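Local coordinates for protein quinoline 2-oxidoreductase large subunit (PDB 1T3Q) that probably hydroxylates quinoline at carbon 2, as the molybdenum-bearing large subunit of a xanthine dehydrogenase family enzyme that carries a molybdopterin cytosine dinucleotide cofactor, at residues 370-384 with 742-755. Sequence-based numbering, arbitrary orientation.
Sequences YRGVGFTAGQIARET and GESAMISAPAAVVA. With MCN (pterin cytosine dinucleotide), chain N; SMO (dioxosulfidomolybdenum(VI) ion), chain O.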
loop_
_atom_site.group_PDB
_atom_site.type_symbol
_atom_site.label_atom_id
_atom_site.label_comp_id
_atom_site.label_asym_id
_atom_site.label_seq_id
_atom_site.Cartn_x
_atom_site.Cartn_y
_atom_site.Cartn_z
ATOM N N TYR B 370 -17.339 13.332 22.947
ATOM C CA TYR B 370 -16.023 13.461 23.550
ATOM C C TYR B 370 -16.075 12.618 24.819
ATOM O O TYR B 370 -17.013 12.727 25.611
ATOM C CB TYR B 370 -15.682 14.922 23.873
ATOM C CG TYR B 370 -14.412 15.106 24.691
ATOM C CD1 TYR B 370 -13.247 14.388 24.397
ATOM C CD2 TYR B 370 -14.371 16.018 25.745
ATOM C CE1 TYR B 370 -12.078 14.575 25.138
ATOM C CE2 TYR B 370 -13.205 16.219 26.488
ATOM C CZ TYR B 370 -12.064 15.493 26.180
ATOM O OH TYR B 370 -10.914 15.685 26.919
ATOM N N ARG B 371 -15.083 11.744 24.959
ATOM C CA ARG B 371 -14.927 10.845 26.096
ATOM C C ARG B 371 -15.869 11.116 27.268
ATOM O O ARG B 371 -15.730 12.120 27.977
ATOM C CB ARG B 371 -13.473 10.916 26.578
ATOM C CG ARG B 371 -13.011 9.730 27.392
ATOM C CD ARG B 371 -11.518 9.835 27.638
ATOM N NE ARG B 371 -10.959 8.587 28.141
ATOM C CZ ARG B 371 -9.658 8.323 28.183
ATOM N NH1 ARG B 371 -8.785 9.224 27.750
ATOM N NH2 ARG B 371 -9.232 7.150 28.639
ATOM N N GLY B 372 -16.824 10.214 27.467
ATOM C CA GLY B 372 -17.774 10.356 28.557
ATOM C C GLY B 372 -19.075 10.994 28.113
ATOM O O GLY B 372 -20.091 10.916 28.811
ATOM N N VAL B 373 -19.033 11.617 26.941
ATOM C CA VAL B 373 -20.180 12.303 26.346
ATOM C C VAL B 373 -21.055 13.074 27.334
ATOM O O VAL B 373 -20.542 13.769 28.211
ATOM C CB VAL B 373 -21.049 11.320 25.502
ATOM C CG1 VAL B 373 -20.229 10.801 24.327
ATOM C CG2 VAL B 373 -21.539 10.150 26.351
ATOM N N GLY B 374 -22.373 12.957 27.190
ATOM C CA GLY B 374 -23.279 13.678 28.064
ATOM C C GLY B 374 -23.378 13.206 29.503
ATOM O O GLY B 374 -23.994 13.885 30.331
ATOM N N PHE B 375 -22.767 12.069 29.817
ATOM C CA PHE B 375 -22.828 11.534 31.178
ATOM C C PHE B 375 -22.098 12.432 32.178
ATOM O O PHE B 375 -22.489 12.537 33.339
ATOM C CB PHE B 375 -22.207 10.130 31.230
ATOM C CG PHE B 375 -22.732 9.181 30.183
ATOM C CD1 PHE B 375 -24.095 9.117 29.895
ATOM C CD2 PHE B 375 -21.866 8.323 29.513
ATOM C CE1 PHE B 375 -24.582 8.213 28.961
ATOM C CE2 PHE B 375 -22.341 7.412 28.573
ATOM C CZ PHE B 375 -23.707 7.355 28.296
ATOM N N THR B 376 -21.041 13.093 31.718
ATOM C CA THR B 376 -20.238 13.942 32.592
ATOM C C THR B 376 -20.938 15.093 33.316
ATOM O O THR B 376 -20.785 15.241 34.527
ATOM C CB THR B 376 -19.023 14.521 31.825
ATOM O OG1 THR B 376 -18.291 13.451 31.211
ATOM C CG2 THR B 376 -18.100 15.267 32.781
ATOM N N ALA B 377 -21.705 15.907 32.591
ATOM C CA ALA B 377 -22.367 17.058 33.209
ATOM C C ALA B 377 -23.240 16.696 34.406
ATOM O O ALA B 377 -23.118 17.301 35.475
ATOM C CB ALA B 377 -23.200 17.809 32.171
ATOM N N GLY B 378 -24.118 15.718 34.220
ATOM C CA GLY B 378 -25.006 15.299 35.297
ATOM C C GLY B 378 -24.255 14.688 36.466
ATOM O O GLY B 378 -24.662 14.830 37.616
ATOM N N GLN B 379 -23.165 13.990 36.170
ATOM C CA GLN B 379 -22.348 13.376 37.214
ATOM C C GLN B 379 -21.796 14.500 38.092
ATOM O O GLN B 379 -21.842 14.421 39.318
ATOM C CB GLN B 379 -21.202 12.578 36.579
ATOM C CG GLN B 379 -20.313 11.805 37.569
ATOM C CD GLN B 379 -21.002 10.594 38.178
ATOM O OE1 GLN B 379 -21.952 10.050 37.610
ATOM N NE2 GLN B 379 -20.507 10.149 39.328
ATOM N N ILE B 380 -21.275 15.551 37.459
ATOM C CA ILE B 380 -20.746 16.696 38.195
ATOM C C ILE B 380 -21.822 17.303 39.095
ATOM O O ILE B 380 -21.616 17.501 40.290
ATOM C CB ILE B 380 -20.244 17.816 37.233
ATOM C CG1 ILE B 380 -18.951 17.378 36.543
ATOM C CG2 ILE B 380 -20.014 19.118 38.010
ATOM C CD1 ILE B 380 -18.497 18.326 35.447
ATOM N N ALA B 381 -22.975 17.596 38.504
ATOM C CA ALA B 381 -24.081 18.203 39.232
ATOM C C ALA B 381 -24.599 17.365 40.401
ATOM O O ALA B 381 -24.722 17.865 41.519
ATOM C CB ALA B 381 -25.224 18.508 38.262
ATOM N N ARG B 382 -24.891 16.094 40.147
ATOM C CA ARG B 382 -25.420 15.223 41.198
ATOM C C ARG B 382 -24.423 14.968 42.325
ATOM O O ARG B 382 -24.757 15.115 43.494
ATOM C CB ARG B 382 -25.869 13.880 40.612
ATOM C CG ARG B 382 -26.685 13.030 41.588
ATOM C CD ARG B 382 -26.786 11.590 41.121
ATOM N NE ARG B 382 -25.460 11.032 40.894
ATOM C CZ ARG B 382 -24.957 10.760 39.696
ATOM N NH1 ARG B 382 -23.732 10.267 39.592
ATOM N NH2 ARG B 382 -25.688 10.956 38.605
ATOM N N GLU B 383 -23.199 14.580 41.978
ATOM C CA GLU B 383 -22.203 14.304 43.005
ATOM C C GLU B 383 -21.899 15.543 43.838
ATOM O O GLU B 383 -21.663 15.443 45.040
ATOM C CB GLU B 383 -20.923 13.749 42.378
ATOM C CG GLU B 383 -21.111 12.398 41.674
ATOM C CD GLU B 383 -21.618 11.303 42.610
ATOM O OE1 GLU B 383 -22.753 10.812 42.413
ATOM O OE2 GLU B 383 -20.880 10.931 43.548
ATOM N N THR B 384 -21.913 16.711 43.205
ATOM C CA THR B 384 -21.654 17.951 43.924
ATOM C C THR B 384 -22.798 18.247 44.896
ATOM O O THR B 384 -22.569 18.694 46.018
ATOM C CB THR B 384 -21.474 19.138 42.946
ATOM O OG1 THR B 384 -20.262 18.957 42.200
ATOM C CG2 THR B 384 -21.395 20.459 43.702
ATOM N N GLY B 742 -12.983 2.560 29.107
ATOM C CA GLY B 742 -12.317 3.664 28.428
ATOM C C GLY B 742 -12.735 5.068 28.838
ATOM O O GLY B 742 -11.890 5.939 29.034
ATOM N N GLU B 743 -14.035 5.296 28.979
ATOM C CA GLU B 743 -14.542 6.615 29.343
ATOM C C GLU B 743 -14.705 6.877 30.828
ATOM O O GLU B 743 -14.925 8.019 31.227
ATOM C CB GLU B 743 -15.904 6.843 28.694
ATOM C CG GLU B 743 -15.909 6.818 27.187
ATOM C CD GLU B 743 -17.321 6.768 26.653
ATOM O OE1 GLU B 743 -17.919 5.671 26.677
ATOM O OE2 GLU B 743 -17.842 7.825 26.237
ATOM N N SER B 744 -14.600 5.827 31.640
ATOM C CA SER B 744 -14.809 5.931 33.084
ATOM C C SER B 744 -14.320 7.189 33.797
ATOM O O SER B 744 -15.106 7.866 34.461
ATOM C CB SER B 744 -14.242 4.693 33.794
ATOM O OG SER B 744 -12.831 4.619 33.674
ATOM N N ALA B 745 -13.036 7.511 33.664
ATOM C CA ALA B 745 -12.486 8.673 34.345
ATOM C C ALA B 745 -13.065 10.007 33.880
ATOM O O ALA B 745 -13.149 10.945 34.666
ATOM C CB ALA B 745 -10.963 8.686 34.209
ATOM N N MET B 746 -13.450 10.106 32.611
ATOM C CA MET B 746 -14.008 11.365 32.116
ATOM C C MET B 746 -15.486 11.499 32.445
ATOM O O MET B 746 -16.095 12.548 32.228
ATOM C CB MET B 746 -13.780 11.517 30.608
ATOM C CG MET B 746 -12.566 12.393 30.269
ATOM S SD MET B 746 -12.665 14.063 30.999
ATOM C CE MET B 746 -13.892 14.817 29.910
ATOM N N ILE B 747 -16.069 10.432 32.969
ATOM C CA ILE B 747 -17.466 10.488 33.369
ATOM C C ILE B 747 -17.483 10.958 34.818
ATOM O O ILE B 747 -18.210 11.876 35.180
ATOM C CB ILE B 747 -18.142 9.092 33.322
ATOM C CG1 ILE B 747 -18.320 8.634 31.874
ATOM C CG2 ILE B 747 -19.483 9.133 34.050
ATOM C CD1 ILE B 747 -18.834 7.217 31.753
ATOM N N SER B 748 -16.630 10.333 35.624
ATOM C CA SER B 748 -16.563 10.581 37.059
ATOM C C SER B 748 -15.493 11.516 37.630
ATOM O O SER B 748 -15.785 12.310 38.519
ATOM C CB SER B 748 -16.479 9.222 37.766
ATOM O OG SER B 748 -16.283 9.351 39.161
ATOM N N ALA B 749 -14.257 11.429 37.151
ATOM C CA ALA B 749 -13.214 12.296 37.696
ATOM C C ALA B 749 -13.553 13.795 37.657
ATOM O O ALA B 749 -13.203 14.534 38.573
ATOM C CB ALA B 749 -11.878 12.031 36.990
ATOM N N PRO B 750 -14.238 14.270 36.605
ATOM C CA PRO B 750 -14.532 15.707 36.624
ATOM C C PRO B 750 -15.392 16.072 37.833
ATOM O O PRO B 750 -15.233 17.138 38.428
ATOM C CB PRO B 750 -15.270 15.928 35.306
ATOM C CG PRO B 750 -14.694 14.855 34.407
ATOM C CD PRO B 750 -14.662 13.659 35.333
ATOM N N ALA B 751 -16.311 15.179 38.189
ATOM C CA ALA B 751 -17.193 15.411 39.320
ATOM C C ALA B 751 -16.385 15.496 40.610
ATOM O O ALA B 751 -16.662 16.325 41.470
ATOM C CB ALA B 751 -18.234 14.292 39.412
ATOM N N ALA B 752 -15.375 14.641 40.734
ATOM C CA ALA B 752 -14.525 14.636 41.922
ATOM C C ALA B 752 -13.817 15.976 42.110
ATOM O O ALA B 752 -13.717 16.474 43.233
ATOM C CB ALA B 752 -13.493 13.505 41.827
ATOM N N VAL B 753 -13.328 16.560 41.017
ATOM C CA VAL B 753 -12.635 17.843 41.099
ATOM C C VAL B 753 -13.588 18.983 41.452
ATOM O O VAL B 753 -13.287 19.806 42.322
ATOM C CB VAL B 753 -11.910 18.195 39.777
ATOM C CG1 VAL B 753 -11.191 19.538 39.926
ATOM C CG2 VAL B 753 -10.909 17.102 39.414
ATOM N N VAL B 754 -14.732 19.044 40.776
ATOM C CA VAL B 754 -15.700 20.094 41.070
ATOM C C VAL B 754 -16.146 19.961 42.524
ATOM O O VAL B 754 -16.243 20.957 43.251
ATOM C CB VAL B 754 -16.940 20.001 40.148
ATOM C CG1 VAL B 754 -17.997 21.005 40.596
ATOM C CG2 VAL B 754 -16.531 20.294 38.711
ATOM N N ALA B 755 -16.412 18.727 42.952
ATOM C CA ALA B 755 -16.825 18.496 44.334
ATOM C C ALA B 755 -15.715 18.951 45.281
ATOM O O ALA B 755 -15.988 19.516 46.332
ATOM C CB ALA B 755 -17.136 17.012 44.562
HETATM N N1 MCN N . -9.270 -2.824 28.621
HETATM C C2 MCN N . -8.753 -3.988 29.278
HETATM N N3 MCN N . -9.698 -4.642 30.053
HETATM C C4 MCN N . -11.026 -4.272 30.235
HETATM C C5 MCN N . -11.496 -3.064 29.547
HETATM C C6 MCN N . -10.630 -2.355 28.749
HETATM O O2 MCN N . -7.591 -4.309 29.159
HETATM N N4 MCN N . -11.838 -4.977 30.992
HETATM C "C1'" MCN N . -8.239 -2.074 27.698
HETATM C C2D MCN N . -8.412 -2.484 26.165
HETATM O "O2'" MCN N . -7.103 -2.479 25.493
HETATM C "C3'" MCN N . -9.398 -1.460 25.643
HETATM C C4D MCN N . -9.036 -0.179 26.356
HETATM O O4D MCN N . -8.416 -0.629 27.663
HETATM O "O3'" MCN N . -9.254 -1.329 24.185
HETATM C "C5'" MCN N . -10.178 0.868 26.484
HETATM O "O5'" MCN N . -11.269 0.170 27.031
HETATM P PA MCN N . -12.706 0.090 26.383
HETATM O O1A MCN N . -12.869 -1.321 25.909
HETATM O O2A MCN N . -13.623 0.684 27.439
HETATM O O3A MCN N . -12.947 1.128 25.153
HETATM P PB MCN N . -12.443 1.095 23.634
HETATM O O1B MCN N . -13.663 1.028 22.774
HETATM O O2B MCN N . -11.392 0.044 23.429
HETATM O O3B MCN N . -11.712 2.512 23.457
HETATM C C10 MCN N . -12.451 3.677 23.193
HETATM C "C9'" MCN N . -12.455 4.454 24.469
HETATM C "C8'" MCN N . -13.200 5.766 24.128
HETATM S "S8'" MCN N . -14.906 5.567 23.635
HETATM C "C7'" MCN N . -12.695 6.999 24.199
HETATM S "S7'" MCN N . -13.567 8.501 23.783
HETATM C "C6'" MCN N . -11.191 7.149 24.607
HETATM C C7 MCN N . -10.749 5.990 25.459
HETATM O "O9'" MCN N . -11.024 4.752 24.824
HETATM N "N5'" MCN N . -10.444 7.409 23.307
HETATM C C4A MCN N . -9.034 7.169 23.549
HETATM N "N8'" MCN N . -9.270 6.060 25.714
HETATM C C4B MCN N . -8.438 6.586 24.682
HETATM N "N1'" MCN N . -7.050 6.368 24.876
HETATM C "C2'" MCN N . -6.263 6.775 23.854
HETATM N "N2'" MCN N . -4.931 6.602 23.996
HETATM N "N3'" MCN N . -6.758 7.330 22.690
HETATM C "C4'" MCN N . -8.156 7.568 22.415
HETATM O "O4'" MCN N . -8.507 8.058 21.369
HETATM S S SMO O . -16.480 9.706 23.093
HETATM MO MO SMO O . -15.704 7.728 22.878
HETATM O OM2 SMO O . -17.389 7.414 23.171
HETATM O OM1 SMO O . -15.396 7.680 21.214
#
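Arg371 and Glu743 meet beside the molybdenum centre, where the loops leading into two packed helices, 375-393 and 744-761, line the cofactor pocket of this molybdenum hydroxylase. Extended from CG to NE, the Arg371 side chain grips Gly742 O side-on: NE and NH2 each lie 2.9 Å from Gly742 O, which sits in the guanidinium plane. The pterin N8' lies over one guanidinium face, while NH1 reaches Gln685. Replacing Arg371 by an alanine would take away both donors to Gly742 O and is likely to open a gap between Met746 and the pterin. Met746 crosses the Arg371 chain at about a right angle, CB over its CG, and bends so that CE meets Tyr370 CE2 at 3.8 Å. The extended Glu743 chain passes Gly372; its OE2 takes the Gly372 N-H on the anti side, 26° out of the carboxylate plane. Glu743 OE2 also lies 3.1 Å from OM2 of the molybdenum ion. Farther on, the helices cross at -35°, their axes approaching to 7.9 Å within these segments. Ala751 CB fits against the backbone of Gln379 and Ile380, and the Ile380 and Val754 side chains cross at about a right angle. With OG1 anti to its carbonyl carbon (chi1 -53°), Thr376 donates through OG1 to Met746 O at 2.6 Å, and the same hydroxyl also bonds Lys296 NZ.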